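Local coordinates for transcriptional regulator (Rhodococcus sp., PDB 2O0Y), which probably binds DNA through an N-terminal helix-turn-helix domain and regulates transcription as a member of the IclR family, at the interface of chains A and B. Sequence-based numbering; all coordinates share one arbitrary frame. Chains: chain A/B, Transcriptional regulator.

Contacts 1 and 2 show how one motif, used twice in reciprocal fashion, can join two copies of a chain without making their surroundings identical. In each, the arginine at position 65 of one chain meets residues 23, 26, 27 and 30 of the other, so each chain's first helix receives the other's arginine. The C-alpha centres of the two contacts lie about 16 Å apart, within one interface, and the residues they share belong to the helix-turn-helix regions. Contact 1 adds B:Glu81, B:Arg84 and A:Pro145, in keeping with an interface that departs from exact two-fold symmetry. The pairing fits the dimers typical of IclR regulators.

Contact 1: the interface of chains A and B. Residues chain A 23, 26-27, 30, 145; chain B 65, 81, 84.
B:Arg65 lays one face of its guanidinium over A:Ile26 and points its edge at A:Asp27, joining an apolar surface to an acid. The methyl CG2 of A:Ile26 sits over the centre of the flat group, 3.6 Å from B:Arg65 CZ, the side chains running past each other in opposite directions. A:Asp27 comes in at about a right angle, its carboxylate plane well tilted from the guanidinium. The salt bridge from B:Arg65 NH2 reaches A:Asp27 OD1 at 2.6 Å, nearly along the C-O axis and close to the guanidinium plane. With CG anti to its backbone N (chi1 -158°) and a bend at chi2, B:Arg65 brings the group across the partner helix.

A:Glu30 faces two arginines in unlike ways. Toward B:Arg65 its carboxylate stands almost upright, 82° between planes, and A:Glu30 OE2 lies 3.1 Å from B:Arg65 NH2 in a salt bridge whose hydrogen bond is weak. Against B:Arg84 it is stacked nearly parallel, 16° apart, and B:Arg84 NH1 makes a salt bridge to A:Glu30 OE2 at 3.3 Å. B:Arg84 NH1 also bonds B:Glu81 OE1 at 3.1 Å. Water 2 joins B:Arg65 NE, 2.9 Å away, to carboxylate oxygens of A:Glu30 and B:Glu81. A:Glu30 OE2 and B:Glu81 OE2, 2.5 Å apart, would clash as two acceptors unless one acid holds a proton, so that contact is doubtful.

A:Thr23, A:Ile26 and A:Asp27 project from helix 20-29, and A:Glu30 lies just beyond its end. B:Arg65 is in a loop, B:Glu81 and B:Arg84 belong to the 3-10 segment 80-85, and A:Pro145 sits beside B:Arg84 in a loop of the C-terminal region.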
loop_
_atom_site.group_PDB
_atom_site.type_symbol
_atom_site.label_atom_id
_atom_site.label_comp_id
_atom_site.label_asym_id
_atom_site.label_seq_id
_atom_site.Cartn_x
_atom_site.Cartn_y
_atom_site.Cartn_z
ATOM N N THR A 23 -1.736 -16.962 17.283
ATOM C CA THR A 23 -2.819 -17.272 16.347
ATOM C C THR A 23 -4.048 -16.399 16.638
ATOM O O THR A 23 -4.665 -15.836 15.739
ATOM C CB THR A 23 -3.113 -18.754 16.477
ATOM O OG1 THR A 23 -2.047 -19.452 15.841
ATOM C CG2 THR A 23 -4.487 -19.143 15.874
ATOM N N ILE A 26 -3.652 -12.561 15.928
ATOM C CA ILE A 26 -3.764 -12.359 14.474
ATOM C C ILE A 26 -5.221 -12.560 14.025
ATOM O O ILE A 26 -5.743 -11.745 13.301
ATOM C CB ILE A 26 -2.824 -13.269 13.711
ATOM C CG1 ILE A 26 -1.395 -12.923 14.085
ATOM C CG2 ILE A 26 -2.966 -13.044 12.200
ATOM C CD1 ILE A 26 -0.438 -14.019 13.788
ATOM N N ASP A 27 -5.874 -13.638 14.484
ATOM C CA ASP A 27 -7.305 -13.833 14.262
ATOM C C ASP A 27 -8.098 -12.595 14.627
ATOM O O ASP A 27 -8.916 -12.127 13.835
ATOM C CB ASP A 27 -7.825 -15.038 15.049
ATOM C CG ASP A 27 -7.339 -16.363 14.479
ATOM O OD1 ASP A 27 -6.677 -16.381 13.419
ATOM O OD2 ASP A 27 -7.593 -17.383 15.123
ATOM N N GLU A 30 -7.467 -9.671 12.203
ATOM C CA GLU A 30 -8.024 -9.909 10.875
ATOM C C GLU A 30 -9.493 -9.516 10.805
ATOM O O GLU A 30 -10.051 -9.404 9.721
ATOM C CB GLU A 30 -7.817 -11.368 10.434
ATOM C CG GLU A 30 -6.363 -11.684 10.035
ATOM C CD GLU A 30 -6.202 -13.122 9.661
ATOM O OE1 GLU A 30 -7.189 -13.862 9.785
ATOM O OE2 GLU A 30 -5.099 -13.544 9.269
ATOM N N PRO A 145 -4.333 -14.948 2.341
ATOM C CA PRO A 145 -3.873 -16.196 1.724
ATOM C C PRO A 145 -4.991 -16.976 1.059
ATOM O O PRO A 145 -6.048 -17.163 1.673
ATOM C CB PRO A 145 -3.354 -17.006 2.915
ATOM C CG PRO A 145 -4.109 -16.498 4.101
ATOM C CD PRO A 145 -4.361 -15.029 3.831
ATOM N N ARG B 65 2.100 -17.714 9.299
ATOM C CA ARG B 65 0.936 -16.872 9.126
ATOM C C ARG B 65 1.168 -15.669 8.174
ATOM O O ARG B 65 0.287 -14.821 8.036
ATOM C CB ARG B 65 0.510 -16.336 10.492
ATOM C CG ARG B 65 -0.923 -15.901 10.541
ATOM C CD ARG B 65 -1.930 -17.139 10.515
ATOM N NE ARG B 65 -3.258 -16.555 10.452
ATOM C CZ ARG B 65 -4.085 -16.433 11.475
ATOM N NH1 ARG B 65 -3.758 -16.916 12.691
ATOM N NH2 ARG B 65 -5.254 -15.849 11.277
ATOM N N GLU B 81 0.917 -10.803 4.951
ATOM C CA GLU B 81 -0.247 -10.639 5.836
ATOM C C GLU B 81 -0.508 -9.209 6.144
ATOM O O GLU B 81 -1.644 -8.748 6.220
ATOM C CB GLU B 81 -0.040 -11.417 7.139
ATOM C CG GLU B 81 -1.081 -11.167 8.273
ATOM C CD GLU B 81 -2.356 -11.955 8.172
ATOM O OE1 GLU B 81 -2.586 -12.566 7.128
ATOM O OE2 GLU B 81 -3.186 -11.916 9.136
ATOM N N ARG B 84 -2.850 -6.792 4.289
ATOM C CA ARG B 84 -4.315 -6.882 4.281
ATOM C C ARG B 84 -4.967 -5.738 5.000
ATOM O O ARG B 84 -6.198 -5.574 4.889
ATOM C CB ARG B 84 -4.800 -8.219 4.846
ATOM C CG ARG B 84 -4.687 -8.340 6.340
ATOM C CD ARG B 84 -4.735 -9.862 6.706
ATOM N NE ARG B 84 -6.107 -10.360 6.595
ATOM C CZ ARG B 84 -6.459 -11.631 6.382
ATOM N NH1 ARG B 84 -5.564 -12.566 6.203
ATOM N NH2 ARG B 84 -7.737 -11.943 6.311
HETATM O O HOH W 1 -8.736 -8.824 7.410
HETATM O O HOH W 2 -2.977 -15.451 7.823
#

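Contact 2: the interface of chains A and B. Residues chain A 61, 65; chain B 23, 26-27, 30.
A:Arg65 reaches over B:Ile26 to B:Asp27, illustrating how a single long side chain can use its stem for apolar contact and its end for charge. A:Arg65 CB starts the path 4.1 Å from both CG2 and CD1 of B:Ile26, and CG remains beside CD1. At the first torsion CG is anti to the carbonyl carbon (chi1 -68°), after which bends at chi2 and chi3 fold the chain back over the isoleucine. NE passes at the margin of contact with B:Ile26 CG2. The same methyl, B:Ile26 CG2, then lies beneath the centre of the guanidinium, 3.7 Å from A:Arg65 CZ, covering one face.

Both terminal nitrogens converge on one carboxylate oxygen. A:Arg65 NH1 donates to B:Asp27 OD1 at 2.9 Å, approaching from the syn side but 24° above the carboxylate plane. A:Arg65 NH2 meets B:Asp27 OD1 almost head-on at 2.8 Å and forms the salt bridge. OD1 lies close to the guanidinium plane, while the carboxylate itself is turned 42° from it; the paired donors should restrict rotation of the arginine end. B:Thr23 CG2 meets the guanidinium edge 3.6 Å from A:Arg65 NH1. Farther away, B:Glu30 OE2 is 4.5 Å from A:Arg65 NH2, where it might add a modest electrostatic pull.

A leucine at A:Arg65 would probably leave the B:Asp27 carboxylate without its cationic mate and B:Ile26 CG2 without the flat group that lies over it.

A:Arg65 follows directly after helix 52-64, which carries A:Thr61 at the periphery of the contact. Across the interface, B:Thr23, B:Ile26 and B:Asp27 lie on helix 18-29, with B:Glu30 just past its end, so the arginine links the helix-turn-helix regions of the two chains.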
loop_
_atom_site.group_PDB
_atom_site.type_symbol
_atom_site.label_atom_id
_atom_site.label_comp_id
_atom_site.label_asym_id
_atom_site.label_seq_id
_atom_site.Cartn_x
_atom_site.Cartn_y
_atom_site.Cartn_z
ATOM N N THR A 61 -3.962 -5.614 26.353
ATOM C CA THR A 61 -2.525 -5.703 26.090
ATOM C C THR A 61 -2.185 -4.926 24.808
ATOM O O THR A 61 -1.247 -4.139 24.779
ATOM C CB THR A 61 -2.097 -7.186 25.997
ATOM O OG1 THR A 61 -2.232 -7.796 27.284
ATOM C CG2 THR A 61 -0.642 -7.363 25.559
ATOM N N ARG A 65 -0.041 -1.245 24.173
ATOM C CA ARG A 65 1.137 -1.224 23.296
ATOM C C ARG A 65 0.821 -0.491 22.006
ATOM O O ARG A 65 1.609 -0.544 21.078
ATOM C CB ARG A 65 1.553 -2.637 22.964
ATOM C CG ARG A 65 2.099 -3.439 24.134
ATOM C CD ARG A 65 3.315 -2.752 24.904
ATOM N NE ARG A 65 4.504 -2.697 24.019
ATOM C CZ ARG A 65 5.319 -3.721 23.756
ATOM N NH1 ARG A 65 5.110 -4.900 24.312
ATOM N NH2 ARG A 65 6.373 -3.573 22.965
ATOM N N THR B 23 2.996 -10.245 23.951
ATOM C CA THR B 23 4.005 -9.182 24.179
ATOM C C THR B 23 5.308 -9.425 23.418
ATOM O O THR B 23 5.951 -8.494 22.925
ATOM C CB THR B 23 4.370 -9.151 25.664
ATOM O OG1 THR B 23 3.212 -8.749 26.350
ATOM C CG2 THR B 23 5.445 -8.101 25.929
ATOM N N ILE B 26 4.675 -8.659 19.740
ATOM C CA ILE B 26 4.795 -7.197 19.615
ATOM C C ILE B 26 6.242 -6.722 19.742
ATOM O O ILE B 26 6.689 -5.875 18.949
ATOM C CB ILE B 26 3.839 -6.487 20.623
ATOM C CG1 ILE B 26 2.383 -6.901 20.339
ATOM C CG2 ILE B 26 3.996 -4.948 20.556
ATOM C CD1 ILE B 26 1.385 -6.523 21.525
ATOM N N ASP B 27 6.994 -7.197 20.738
ATOM C CA ASP B 27 8.383 -6.788 20.879
ATOM C C ASP B 27 9.231 -7.081 19.623
ATOM O O ASP B 27 10.193 -6.347 19.271
ATOM C CB ASP B 27 9.009 -7.494 22.130
ATOM C CG ASP B 27 8.400 -7.028 23.414
ATOM O OD1 ASP B 27 7.664 -5.998 23.407
ATOM O OD2 ASP B 27 8.606 -7.705 24.457
ATOM N N GLU B 30 8.141 -4.703 16.748
ATOM C CA GLU B 30 8.701 -3.355 17.014
ATOM C C GLU B 30 10.118 -3.159 16.532
ATOM O O GLU B 30 10.586 -2.025 16.386
ATOM C CB GLU B 30 8.649 -3.081 18.513
ATOM C CG GLU B 30 7.234 -2.955 19.030
ATOM C CD GLU B 30 6.652 -1.587 18.819
ATOM O OE1 GLU B 30 7.378 -0.684 18.304
ATOM O OE2 GLU B 30 5.461 -1.400 19.158
#